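Local coordinates for 70 kDa protein (Xanthomonas sp., PDB 4B2N), which cleaves rubber by oxidation, working processively as an oxygenase that carries two covalently attached c-type hemes, at residues L237-W242 and Y597-V603; P281-T286 and R431-L435; A417-I423 and T499-P505. All coordinates share one frame; numbering follows the deposited sequence.

Contact 1 (L237-W242 and Y597-V603); sequences LLPLPW and YSMWDNV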
loop_
_atom_site.group_PDB
_atom_site.type_symbol
_atom_site.label_atom_id
_atom_site.label_comp_id
_atom_site.label_asym_id
_atom_site.label_seq_id
_atom_site.Cartn_x
_atom_site.Cartn_y
_atom_site.Cartn_z
ATOM N N LEU A 237 12.004 -20.391 7.860
ATOM C CA LEU A 237 10.863 -19.433 7.929
ATOM C C LEU A 237 10.669 -18.648 6.601
ATOM O O LEU A 237 11.673 -18.322 5.945
ATOM C CB LEU A 237 11.137 -18.416 9.041
ATOM C CG LEU A 237 10.394 -18.559 10.361
ATOM C CD1 LEU A 237 9.984 -19.997 10.692
ATOM C CD2 LEU A 237 11.202 -17.908 11.476
ATOM N N LEU A 238 9.415 -18.333 6.226
ATOM C CA LEU A 238 9.160 -17.616 4.947
ATOM C C LEU A 238 9.194 -16.137 5.144
ATOM O O LEU A 238 8.772 -15.675 6.190
ATOM C CB LEU A 238 7.804 -17.983 4.444
ATOM C CG LEU A 238 7.716 -19.496 4.143
ATOM C CD1 LEU A 238 6.309 -19.889 3.670
ATOM C CD2 LEU A 238 8.768 -19.995 3.173
ATOM N N PRO A 239 9.707 -15.383 4.167
ATOM C CA PRO A 239 9.668 -13.922 4.300
ATOM C C PRO A 239 8.187 -13.472 3.970
ATOM O O PRO A 239 7.806 -13.398 2.822
ATOM C CB PRO A 239 10.670 -13.429 3.284
ATOM C CG PRO A 239 10.808 -14.577 2.286
ATOM C CD PRO A 239 10.519 -15.860 3.019
ATOM N N LEU A 240 7.351 -13.255 4.970
ATOM C CA LEU A 240 5.972 -12.849 4.666
ATOM C C LEU A 240 5.598 -11.853 5.740
ATOM O O LEU A 240 6.218 -11.826 6.789
ATOM C CB LEU A 240 5.012 -14.036 4.556
ATOM C CG LEU A 240 4.518 -14.641 5.860
ATOM C CD1 LEU A 240 3.835 -15.973 5.780
ATOM C CD2 LEU A 240 5.770 -14.810 6.607
ATOM N N PRO A 241 4.644 -10.974 5.449
ATOM C CA PRO A 241 4.386 -9.871 6.369
ATOM C C PRO A 241 3.574 -10.323 7.575
ATOM O O PRO A 241 2.992 -11.411 7.548
ATOM C CB PRO A 241 3.599 -8.850 5.538
ATOM C CG PRO A 241 3.245 -9.505 4.272
ATOM C CD PRO A 241 3.821 -10.923 4.223
ATOM N N TRP A 242 3.600 -9.508 8.649
ATOM C CA TRP A 242 2.817 -9.822 9.870
ATOM C C TRP A 242 1.977 -8.625 10.150
ATOM O O TRP A 242 2.073 -7.623 9.409
ATOM C CB TRP A 242 3.822 -10.106 10.986
ATOM C CG TRP A 242 3.231 -10.747 12.226
ATOM C CD1 TRP A 242 2.842 -10.086 13.384
ATOM C CD2 TRP A 242 3.009 -12.192 12.489
ATOM N NE1 TRP A 242 2.376 -10.996 14.317
ATOM C CE2 TRP A 242 2.447 -12.280 13.837
ATOM C CE3 TRP A 242 3.210 -13.363 11.766
ATOM C CZ2 TRP A 242 2.145 -13.511 14.443
ATOM C CZ3 TRP A 242 2.894 -14.612 12.364
ATOM C CH2 TRP A 242 2.373 -14.675 13.665
ATOM N N TYR A 597 5.372 -9.757 17.480
ATOM C CA TYR A 597 6.145 -10.556 16.535
ATOM C C TYR A 597 6.470 -9.861 15.206
ATOM O O TYR A 597 5.611 -9.217 14.607
ATOM C CB TYR A 597 5.451 -11.863 16.247
ATOM C CG TYR A 597 6.307 -12.854 15.495
ATOM C CD1 TYR A 597 7.378 -13.524 16.141
ATOM C CD2 TYR A 597 6.062 -13.133 14.130
ATOM C CE1 TYR A 597 8.167 -14.415 15.488
ATOM C CE2 TYR A 597 6.865 -14.025 13.458
ATOM C CZ TYR A 597 7.921 -14.673 14.137
ATOM O OH TYR A 597 8.660 -15.587 13.462
ATOM N N SER A 598 7.702 -10.081 14.716
ATOM C CA SER A 598 8.108 -9.588 13.403
ATOM C C SER A 598 8.625 -10.774 12.651
ATOM O O SER A 598 9.717 -11.289 12.968
ATOM C CB SER A 598 9.239 -8.625 13.530
ATOM O OG SER A 598 9.757 -8.308 12.233
ATOM N N MET A 599 7.874 -11.202 11.640
ATOM C CA MET A 599 8.354 -12.286 10.774
ATOM C C MET A 599 9.661 -11.848 10.088
ATOM O O MET A 599 10.575 -12.616 9.965
ATOM C CB MET A 599 7.270 -12.622 9.791
ATOM C CG MET A 599 7.627 -13.750 8.897
ATOM S SD MET A 599 7.398 -15.319 9.700
ATOM C CE MET A 599 5.648 -15.409 9.573
ATOM N N TRP A 600 9.717 -10.607 9.579
ATOM C CA TRP A 600 10.926 -10.155 8.869
ATOM C C TRP A 600 12.170 -10.266 9.730
ATOM O O TRP A 600 13.179 -10.834 9.251
ATOM C CB TRP A 600 10.847 -8.704 8.395
ATOM C CG TRP A 600 9.630 -8.337 7.549
ATOM C CD1 TRP A 600 8.767 -7.273 7.784
ATOM C CD2 TRP A 600 9.183 -8.937 6.292
ATOM N NE1 TRP A 600 7.798 -7.206 6.811
ATOM C CE2 TRP A 600 8.011 -8.177 5.863
ATOM C CE3 TRP A 600 9.599 -10.007 5.509
ATOM C CZ2 TRP A 600 7.292 -8.513 4.727
ATOM C CZ3 TRP A 600 8.913 -10.274 4.315
ATOM C CH2 TRP A 600 7.767 -9.586 3.950
ATOM N N ASP A 601 12.089 -9.762 10.986
ATOM C CA ASP A 601 13.208 -9.894 11.942
ATOM C C ASP A 601 13.703 -11.320 12.115
ATOM O O ASP A 601 14.910 -11.553 12.146
ATOM C CB ASP A 601 12.880 -9.326 13.304
ATOM C CG ASP A 601 12.701 -7.816 13.260
ATOM O OD1 ASP A 601 13.091 -7.158 12.278
ATOM O OD2 ASP A 601 12.177 -7.291 14.238
ATOM N N ASN A 602 12.789 -12.265 12.245
ATOM C CA ASN A 602 13.183 -13.634 12.505
ATOM C C ASN A 602 13.659 -14.309 11.268
ATOM O O ASN A 602 14.568 -15.140 11.332
ATOM C CB ASN A 602 12.055 -14.410 13.233
ATOM C CG ASN A 602 11.829 -13.810 14.625
ATOM O OD1 ASN A 602 10.955 -12.961 14.847
ATOM N ND2 ASN A 602 12.715 -14.144 15.525
ATOM N N VAL A 603 13.085 -13.937 10.125
ATOM C CA VAL A 603 13.609 -14.459 8.827
ATOM C C VAL A 603 15.088 -14.056 8.623
ATOM O O VAL A 603 15.949 -14.865 8.258
ATOM C CB VAL A 603 12.692 -13.969 7.656
ATOM C CG1 VAL A 603 13.337 -14.265 6.290
ATOM C CG2 VAL A 603 11.361 -14.701 7.746
#

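Contact 2 (P281-T286 and R431-L435); sequences PHAGMT and RRMRL. With HEC (heme c), chain C.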
loop_
_atom_site.group_PDB
_atom_site.type_symbol
_atom_site.label_atom_id
_atom_site.label_comp_id
_atom_site.label_asym_id
_atom_site.label_seq_id
_atom_site.Cartn_x
_atom_site.Cartn_y
_atom_site.Cartn_z
ATOM N N PRO A 281 14.860 1.366 13.374
ATOM C CA PRO A 281 13.641 1.194 14.173
ATOM C C PRO A 281 12.483 0.617 13.294
ATOM O O PRO A 281 12.447 0.871 12.082
ATOM C CB PRO A 281 13.383 2.642 14.686
ATOM C CG PRO A 281 13.801 3.446 13.482
ATOM C CD PRO A 281 15.080 2.770 12.983
ATOM N N HIS A 282 11.619 -0.211 13.875
ATOM C CA HIS A 282 10.429 -0.726 13.188
ATOM C C HIS A 282 9.592 0.438 12.664
ATOM O O HIS A 282 9.352 1.442 13.385
ATOM C CB HIS A 282 9.653 -1.595 14.166
ATOM C CG HIS A 282 8.553 -2.448 13.528
ATOM N ND1 HIS A 282 7.440 -1.906 12.952
ATOM C CD2 HIS A 282 8.388 -3.851 13.449
ATOM C CE1 HIS A 282 6.631 -2.896 12.491
ATOM N NE2 HIS A 282 7.201 -4.089 12.805
ATOM N N ALA A 283 9.158 0.349 11.403
ATOM C CA ALA A 283 8.394 1.444 10.807
ATOM C C ALA A 283 6.879 1.532 11.254
ATOM O O ALA A 283 6.186 2.489 10.908
ATOM C CB ALA A 283 8.544 1.425 9.290
ATOM N N GLY A 284 6.419 0.581 12.066
ATOM C CA GLY A 284 5.019 0.494 12.441
ATOM C C GLY A 284 4.209 -0.258 11.371
ATOM O O GLY A 284 4.746 -0.750 10.377
ATOM N N MET A 285 2.902 -0.230 11.533
ATOM C CA MET A 285 2.009 -0.798 10.573
ATOM C C MET A 285 1.685 0.314 9.569
ATOM O O MET A 285 1.425 1.434 9.944
ATOM C CB MET A 285 0.743 -1.267 11.256
ATOM C CG MET A 285 1.001 -2.273 12.376
ATOM S SD MET A 285 1.662 -3.811 11.675
ATOM C CE MET A 285 3.260 -3.852 12.401
ATOM N N THR A 286 1.646 -0.043 8.287
ATOM C CA THR A 286 0.964 0.834 7.351
ATOM C C THR A 286 -0.154 0.157 6.588
ATOM O O THR A 286 -0.168 -1.106 6.422
ATOM C CB THR A 286 1.880 1.630 6.422
ATOM O OG1 THR A 286 2.573 0.750 5.549
ATOM C CG2 THR A 286 2.830 2.556 7.279
ATOM N N ARG A 431 6.318 6.922 13.187
ATOM C CA ARG A 431 7.226 5.755 13.161
ATOM C C ARG A 431 7.553 5.411 11.716
ATOM O O ARG A 431 8.695 5.018 11.415
ATOM C CB ARG A 431 6.647 4.474 13.770
ATOM C CG ARG A 431 6.248 4.558 15.242
ATOM C CD ARG A 431 7.461 5.011 16.073
ATOM N NE ARG A 431 7.149 4.924 17.501
ATOM C CZ ARG A 431 8.027 5.064 18.494
ATOM N NH1 ARG A 431 9.311 5.284 18.227
ATOM N NH2 ARG A 431 7.599 4.957 19.766
ATOM N N ARG A 432 6.553 5.526 10.831
ATOM C CA ARG A 432 6.758 5.084 9.465
ATOM C C ARG A 432 7.843 5.959 8.766
ATOM O O ARG A 432 8.637 5.478 7.998
ATOM C CB ARG A 432 5.433 5.216 8.680
ATOM C CG ARG A 432 5.561 5.152 7.136
ATOM C CD ARG A 432 6.209 3.807 6.704
ATOM N NE ARG A 432 6.276 3.778 5.251
ATOM C CZ ARG A 432 7.213 4.411 4.538
ATOM N NH1 ARG A 432 8.247 5.006 5.166
ATOM N NH2 ARG A 432 7.176 4.393 3.202
ATOM N N MET A 433 7.846 7.263 9.017
ATOM C CA MET A 433 8.797 8.101 8.319
ATOM C C MET A 433 10.285 7.829 8.680
ATOM O O MET A 433 11.193 8.304 7.973
ATOM C CB MET A 433 8.424 9.592 8.418
ATOM C CG MET A 433 8.826 10.230 9.711
ATOM S SD MET A 433 8.781 11.901 9.115
ATOM C CE MET A 433 10.392 12.108 8.363
ATOM N N ARG A 434 10.536 7.005 9.685
ATOM C CA ARG A 434 11.894 6.556 10.015
ATOM C C ARG A 434 12.389 5.309 9.267
ATOM O O ARG A 434 13.543 4.886 9.420
ATOM C CB ARG A 434 12.000 6.288 11.534
ATOM C CG ARG A 434 11.145 7.234 12.394
ATOM C CD ARG A 434 11.831 8.554 12.628
ATOM N NE ARG A 434 11.099 9.565 13.426
ATOM C CZ ARG A 434 10.596 9.419 14.659
ATOM N NH1 ARG A 434 10.601 8.250 15.296
ATOM N NH2 ARG A 434 10.009 10.464 15.243
ATOM N N LEU A 435 11.522 4.681 8.493
ATOM C CA LEU A 435 11.930 3.484 7.798
ATOM C C LEU A 435 13.306 3.626 7.097
ATOM O O LEU A 435 14.199 2.787 7.291
ATOM C CB LEU A 435 10.859 3.059 6.794
ATOM C CG LEU A 435 11.249 1.949 5.814
ATOM C CD1 LEU A 435 11.089 0.579 6.433
ATOM C CD2 LEU A 435 10.429 2.108 4.546
HETATM FE FE HEC C . 1.735 -2.990 -1.926
HETATM C CHA HEC C . 2.581 0.356 -1.416
HETATM C CHB HEC C . 1.997 -2.536 -5.402
HETATM C CHC HEC C . 1.601 -6.462 -2.511
HETATM C CHD HEC C . 0.882 -3.350 1.309
HETATM N NA HEC C . 2.203 -1.525 -3.118
HETATM C C1A HEC C . 2.364 -0.152 -2.761
HETATM C C2A HEC C . 2.381 0.745 -3.907
HETATM C C3A HEC C . 2.226 -0.053 -5.078
HETATM C C4A HEC C . 2.095 -1.419 -4.558
HETATM C CMA HEC C . 2.124 0.428 -6.512
HETATM C CAA HEC C . 2.535 2.287 -3.937
HETATM C CBA HEC C . 1.157 2.857 -3.593
HETATM C CGA HEC C . 1.182 4.363 -3.402
HETATM O O1A HEC C . 2.088 4.941 -2.708
HETATM O O2A HEC C . 0.214 4.940 -3.904
HETATM N NB HEC C . 1.895 -4.193 -3.574
HETATM C C1B HEC C . 1.896 -3.871 -4.872
HETATM C C2B HEC C . 1.934 -4.985 -5.807
HETATM C C3B HEC C . 1.839 -6.119 -4.972
HETATM C C4B HEC C . 1.749 -5.544 -3.635
HETATM C CMB HEC C . 2.042 -4.792 -7.266
HETATM C CAB HEC C . 1.887 -7.584 -5.321
HETATM C CBB HEC C . 3.108 -8.017 -5.905
HETATM N NC HEC C . 1.316 -4.636 -0.904
HETATM C C1C HEC C . 1.307 -5.992 -1.179
HETATM C C2C HEC C . 0.871 -6.828 -0.033
HETATM C C3C HEC C . 0.698 -5.873 1.083
HETATM C C4C HEC C . 0.988 -4.560 0.514
HETATM C CMC HEC C . 0.758 -8.348 -0.087
HETATM C CAC HEC C . 0.315 -6.146 2.505
HETATM C CBC HEC C . 0.880 -7.264 3.128
HETATM N ND HEC C . 1.761 -1.708 -0.344
HETATM C C1D HEC C . 1.384 -2.042 0.889
HETATM C C2D HEC C . 1.461 -0.967 1.825
HETATM C C3D HEC C . 1.969 0.104 1.027
HETATM C C4D HEC C . 2.143 -0.467 -0.303
HETATM C CMD HEC C . 1.120 -0.895 3.270
HETATM C CAD HEC C . 2.353 1.437 1.568
HETATM C CBD HEC C . 3.765 1.068 2.170
HETATM C CGD HEC C . 4.327 2.264 2.903
HETATM O O1D HEC C . 4.300 2.316 4.158
HETATM O O2D HEC C . 4.725 3.230 2.170
HETATM O O HOH W 1 10.410 4.108 13.404
#

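Contact 3 (A417-I423 and T499-P505); sequences AAVVTPI and TGYIAPP. With HEC (heme c), chain D.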
loop_
_atom_site.group_PDB
_atom_site.type_symbol
_atom_site.label_atom_id
_atom_site.label_comp_id
_atom_site.label_asym_id
_atom_site.label_seq_id
_atom_site.Cartn_x
_atom_site.Cartn_y
_atom_site.Cartn_z
ATOM N N ALA A 417 -1.370 14.680 -6.853
ATOM C CA ALA A 417 -0.850 14.752 -5.494
ATOM C C ALA A 417 0.696 14.707 -5.589
ATOM O O ALA A 417 1.292 13.639 -5.854
ATOM C CB ALA A 417 -1.407 13.585 -4.652
ATOM N N ALA A 418 1.371 15.846 -5.413
ATOM C CA ALA A 418 2.824 15.860 -5.382
ATOM C C ALA A 418 3.378 16.710 -4.257
ATOM O O ALA A 418 4.346 17.473 -4.474
ATOM C CB ALA A 418 3.379 16.331 -6.725
ATOM N N VAL A 419 2.788 16.612 -3.069
ATOM C CA VAL A 419 3.321 17.307 -1.936
ATOM C C VAL A 419 3.581 16.304 -0.833
ATOM O O VAL A 419 2.655 15.666 -0.405
ATOM C CB VAL A 419 2.296 18.363 -1.436
ATOM C CG1 VAL A 419 2.734 19.031 -0.124
ATOM C CG2 VAL A 419 2.027 19.429 -2.513
ATOM N N VAL A 420 4.839 16.192 -0.380
ATOM C CA VAL A 420 5.192 15.498 0.876
ATOM C C VAL A 420 5.185 16.596 1.958
ATOM O O VAL A 420 5.955 17.572 1.893
ATOM C CB VAL A 420 6.552 14.775 0.744
ATOM C CG1 VAL A 420 7.041 14.164 2.071
ATOM C CG2 VAL A 420 6.417 13.669 -0.304
ATOM N N THR A 421 4.262 16.490 2.908
ATOM C CA THR A 421 4.115 17.551 3.930
ATOM C C THR A 421 5.166 17.226 5.012
ATOM O O THR A 421 5.198 16.102 5.542
ATOM C CB THR A 421 2.691 17.547 4.508
ATOM O OG1 THR A 421 1.726 17.774 3.474
ATOM C CG2 THR A 421 2.531 18.545 5.657
ATOM N N PRO A 422 6.043 18.195 5.353
ATOM C CA PRO A 422 6.996 17.871 6.410
ATOM C C PRO A 422 6.329 17.386 7.696
ATOM O O PRO A 422 5.205 17.822 8.056
ATOM C CB PRO A 422 7.693 19.217 6.713
ATOM C CG PRO A 422 7.280 20.165 5.609
ATOM C CD PRO A 422 6.051 19.632 4.966
ATOM N N ILE A 423 7.009 16.489 8.373
ATOM C CA ILE A 423 6.457 15.895 9.599
ATOM C C ILE A 423 6.103 16.981 10.674
ATOM O O ILE A 423 5.235 16.780 11.477
ATOM C CB ILE A 423 7.375 14.770 10.110
ATOM C CG1 ILE A 423 6.706 13.934 11.221
ATOM C CG2 ILE A 423 8.723 15.319 10.634
ATOM C CD1 ILE A 423 5.430 13.202 10.765
ATOM N N THR A 499 11.165 13.155 4.834
ATOM C CA THR A 499 10.878 14.440 5.476
ATOM C C THR A 499 9.438 14.509 6.020
ATOM O O THR A 499 9.123 15.349 6.876
ATOM C CB THR A 499 11.038 15.591 4.461
ATOM O OG1 THR A 499 10.174 15.333 3.368
ATOM C CG2 THR A 499 12.456 15.630 3.915
ATOM N N GLY A 500 8.562 13.655 5.512
ATOM C CA GLY A 500 7.177 13.641 5.957
ATOM C C GLY A 500 6.343 12.634 5.195
ATOM O O GLY A 500 6.839 11.564 4.769
ATOM N N TYR A 501 5.063 12.951 5.036
ATOM C CA TYR A 501 4.147 12.029 4.385
ATOM C C TYR A 501 3.483 12.720 3.185
ATOM O O TYR A 501 3.219 13.963 3.209
ATOM C CB TYR A 501 3.097 11.515 5.398
ATOM C CG TYR A 501 3.681 10.762 6.544
ATOM C CD1 TYR A 501 4.373 9.564 6.348
ATOM C CD2 TYR A 501 3.476 11.218 7.868
ATOM C CE1 TYR A 501 4.922 8.873 7.438
ATOM C CE2 TYR A 501 3.990 10.542 8.954
ATOM C CZ TYR A 501 4.714 9.355 8.728
ATOM O OH TYR A 501 5.229 8.691 9.810
ATOM N N ILE A 502 3.191 11.938 2.137
ATOM C CA ILE A 502 2.454 12.431 0.978
ATOM C C ILE A 502 1.009 12.820 1.432
ATOM O O ILE A 502 0.419 12.120 2.291
ATOM C CB ILE A 502 2.430 11.330 -0.104
ATOM C CG1 ILE A 502 1.821 11.826 -1.402
ATOM C CG2 ILE A 502 1.618 10.139 0.372
ATOM C CD1 ILE A 502 2.672 12.907 -2.043
ATOM N N ALA A 503 0.499 13.986 0.988
ATOM C CA ALA A 503 -0.943 14.305 1.095
ATOM C C ALA A 503 -1.639 13.548 -0.087
ATOM O O ALA A 503 -1.517 13.912 -1.275
ATOM C CB ALA A 503 -1.185 15.832 1.089
ATOM N N PRO A 504 -2.306 12.423 0.201
ATOM C CA PRO A 504 -2.693 11.627 -0.988
ATOM C C PRO A 504 -3.916 12.201 -1.726
ATOM O O PRO A 504 -4.583 13.045 -1.169
ATOM C CB PRO A 504 -3.107 10.276 -0.398
ATOM C CG PRO A 504 -3.445 10.559 1.040
ATOM C CD PRO A 504 -2.600 11.742 1.476
ATOM N N PRO A 505 -4.184 11.746 -2.969
ATOM C CA PRO A 505 -5.423 12.125 -3.676
ATOM C C PRO A 505 -6.651 11.790 -2.840
ATOM O O PRO A 505 -6.745 10.686 -2.154
ATOM C CB PRO A 505 -5.388 11.232 -4.983
ATOM C CG PRO A 505 -3.898 10.923 -5.191
ATOM C CD PRO A 505 -3.401 10.738 -3.754
HETATM FE FE HEC D . -5.083 16.290 4.567
HETATM C CHA HEC D . -4.379 12.944 5.066
HETATM C CHB HEC D . -8.487 15.545 3.811
HETATM C CHC HEC D . -5.926 19.602 4.566
HETATM C CHD HEC D . -1.756 16.960 4.199
HETATM N NA HEC D . -6.158 14.590 4.352
HETATM C C1A HEC D . -5.745 13.295 4.754
HETATM C C2A HEC D . -6.839 12.332 4.667
HETATM C C3A HEC D . -8.041 13.097 4.287
HETATM C C4A HEC D . -7.599 14.472 4.178
HETATM C CMA HEC D . -9.418 12.519 4.051
HETATM C CAA HEC D . -6.763 10.814 4.812
HETATM C CBA HEC D . -6.289 10.389 3.374
HETATM C CGA HEC D . -5.907 8.901 3.347
HETATM O O1A HEC D . -5.883 8.301 4.453
HETATM O O2A HEC D . -5.662 8.238 2.274
HETATM N NB HEC D . -6.933 17.358 4.249
HETATM C C1B HEC D . -8.170 16.959 3.957
HETATM C C2B HEC D . -9.175 18.016 3.804
HETATM C C3B HEC D . -8.389 19.238 4.058
HETATM C C4B HEC D . -7.055 18.717 4.311
HETATM C CMB HEC D . -10.636 17.835 3.462
HETATM C CAB HEC D . -8.857 20.677 4.098
HETATM C CBB HEC D . -9.722 20.962 5.159
HETATM N NC HEC D . -4.084 17.930 4.277
HETATM C C1C HEC D . -4.535 19.268 4.467
HETATM C C2C HEC D . -3.481 20.275 4.499
HETATM C C3C HEC D . -2.270 19.503 4.380
HETATM C C4C HEC D . -2.669 18.068 4.343
HETATM C CMC HEC D . -3.623 21.784 4.625
HETATM C CAC HEC D . -0.891 20.093 4.379
HETATM C CBC HEC D . -0.408 20.934 5.313
HETATM N ND HEC D . -3.436 15.186 4.539
HETATM C C1D HEC D . -2.167 15.572 4.462
HETATM C C2D HEC D . -1.131 14.555 4.580
HETATM C C3D HEC D . -1.896 13.360 4.853
HETATM C C4D HEC D . -3.269 13.856 4.834
HETATM C CMD HEC D . 0.365 14.710 4.479
HETATM C CAD HEC D . -1.361 11.964 5.073
HETATM C CBD HEC D . -1.297 11.805 6.600
HETATM C CGD HEC D . -0.820 10.435 7.020
HETATM O O1D HEC D . 0.135 10.285 7.794
HETATM O O2D HEC D . -1.415 9.508 6.512
HETATM O O HOH W 2 0.004 15.791 -2.427
HETATM O O HOH W 3 8.552 17.332 3.325
#

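Contact 1 (L237-W242 and Y597-V603)
Beside the pocket of the first heme c, to which P241 contributes, W242 and Y597 meet in a T-shaped pair. The edge of the Y597 ring points at the face of W242; the centroid of the tryptophan six-membered ring lies 4.8 Å from that of the tyrosine, with the planes at 64°. CD2 of Y597 makes the approach, 3.6 Å from CD2 of W242, while Y597 CB sits over the five-membered ring in a CH-pi contact. M599, its chain bent at chi2 and chi3, brings CE obliquely to 3.9 Å from W242 CE3. A second indole, W600, has the L240 carbonyl over one face; P239 CB lies at its edge, 3.8 Å from W600 CZ3, and P241 CB is 3.8 Å from W600 CZ2. V603 extends the apolar surface, its CG2 lying 3.9 Å from L237 CB. No hydrogen bond crosses the interface, and the buried polar tips bond outward: W242 NE1 to D594 O, Y597 OH to Q613 O and W600 NE1 to D250 O. Around this junction, helix 218-226 packs on W242 through A222 and S223, helix 253-261 meets W600 and V603, and F317 of helix 312-319 touches both P241 and W600.

Contact 2 (P281-T286 and R431-L435)
Hydrogen bonds from T286 and R432 converge on one carboxylate, a propionate of the first heme c. R432 NE reaches heme O1D at 2.7 Å, with an N-H...O angle of 171°. R432 NH2 reaches heme O2D at 2.9 Å, so the guanidinium turns its edge to the carboxylate and holds it through two nearly straight bonds. T286 OG1 adds a third, donating to the same O1D at 2.7 Å. A bend at chi2 (59°) folds the arginine chain toward the propionate, while L435 CD2 rests against one guanidinium face and NH1 forms a salt bridge with D303. Together these partners should fix the rotation of the group and help to balance the charge of the carboxylate.

Apolar contacts run alongside. T286 CG2 lies 3.6 Å from R432 CD, A283 CB is 3.8 Å from L435 CB, and P281 CG meets R434 CB at the more exposed end.

No direct hydrogen bond joins the two backbones; A283 O takes a CA-H...O contact from R432 CA at 3.0 Å, and one water donates to both H282 O and R431 O. Within its own segment, G284 N bonds in the ring plane to H282 ND1 at 2.8 Å.

With R294, K297, F301 and W302 also hydrogen-bonded to this heme, the arrangement is a propionate-binding site assembled from distant loops of the chain.

Contact 3 (A417-I423 and T499-P505)
Y501 and T421 form the hydrogen-bonded pair of a short antiparallel ladder: T421 N to Y501 O at 2.8 Å, and Y501 N to T421 O at 3.2 Å. A503 N to V419 O (3.1 Å) and I423 N to T499 O (2.8 Å) extend the pairing to either side, and the axes of strands 420-422 and 500-502 run at 153°. Where P422 faces G500, the backbones close in and G500 CA packs directly against T421 O.

The side chain of Y501 can be followed outward. Its CB lies 4.0 Å from O1D of a propionate of the second heme c. CG anti to the carbonyl carbon (chi1 -61°) sends the ring past this carboxylate, and CD2 comes to 3.5 Å from the same O1D, which sits oblique to the ring. Further out, CE2 meets I423 CD1 at 3.5 Å, the two side chains running side by side. At the tip, OH is hydrogen-bonded to D429 O and M433 N, while H517, itself hydrogen-bonded to the heme, stacks on the ring.

Beyond the tyrosine, A503 CB approaches the macrocycle, 3.4 Å from heme CHD, and T421 packs against the heme periphery. V420 and I502 project to the opposite face of the ladder, where V420 CG1 also touches T499.

The contact combines several kinds of interaction: backbone bonds hold the two strands in register; alanine, proline and threonine side chains and two strand carbonyls pack against the heme; and P504 O, hydrogen-bonded to ND1 of the axial ligand H394, probably restrains the rotation of that imidazole over the iron.

From the N terminus, segment 237-242 comes first and pairs with 597-603, so contact 1 closes the longest loop, with 354 residues between its segments. Contacts 2 and 3 both nest inside it. Segment 281-286 opens contact 2, 417-423 opens contact 3, then 431-435 closes the former before 499-505 closes the latter: the two loops cross, and they touch where M433 packs on I423 and T499. Contact 1 touches neither, its nearest atoms about 4 Å from contact 2. It ties the loop between helices 218-226 and 253-261 to helix 599-607; contact 2 ties the loop after helix 253-261 to that between helices 423-426 and 439-446; contact 3 pairs strands 420-422 and 500-502.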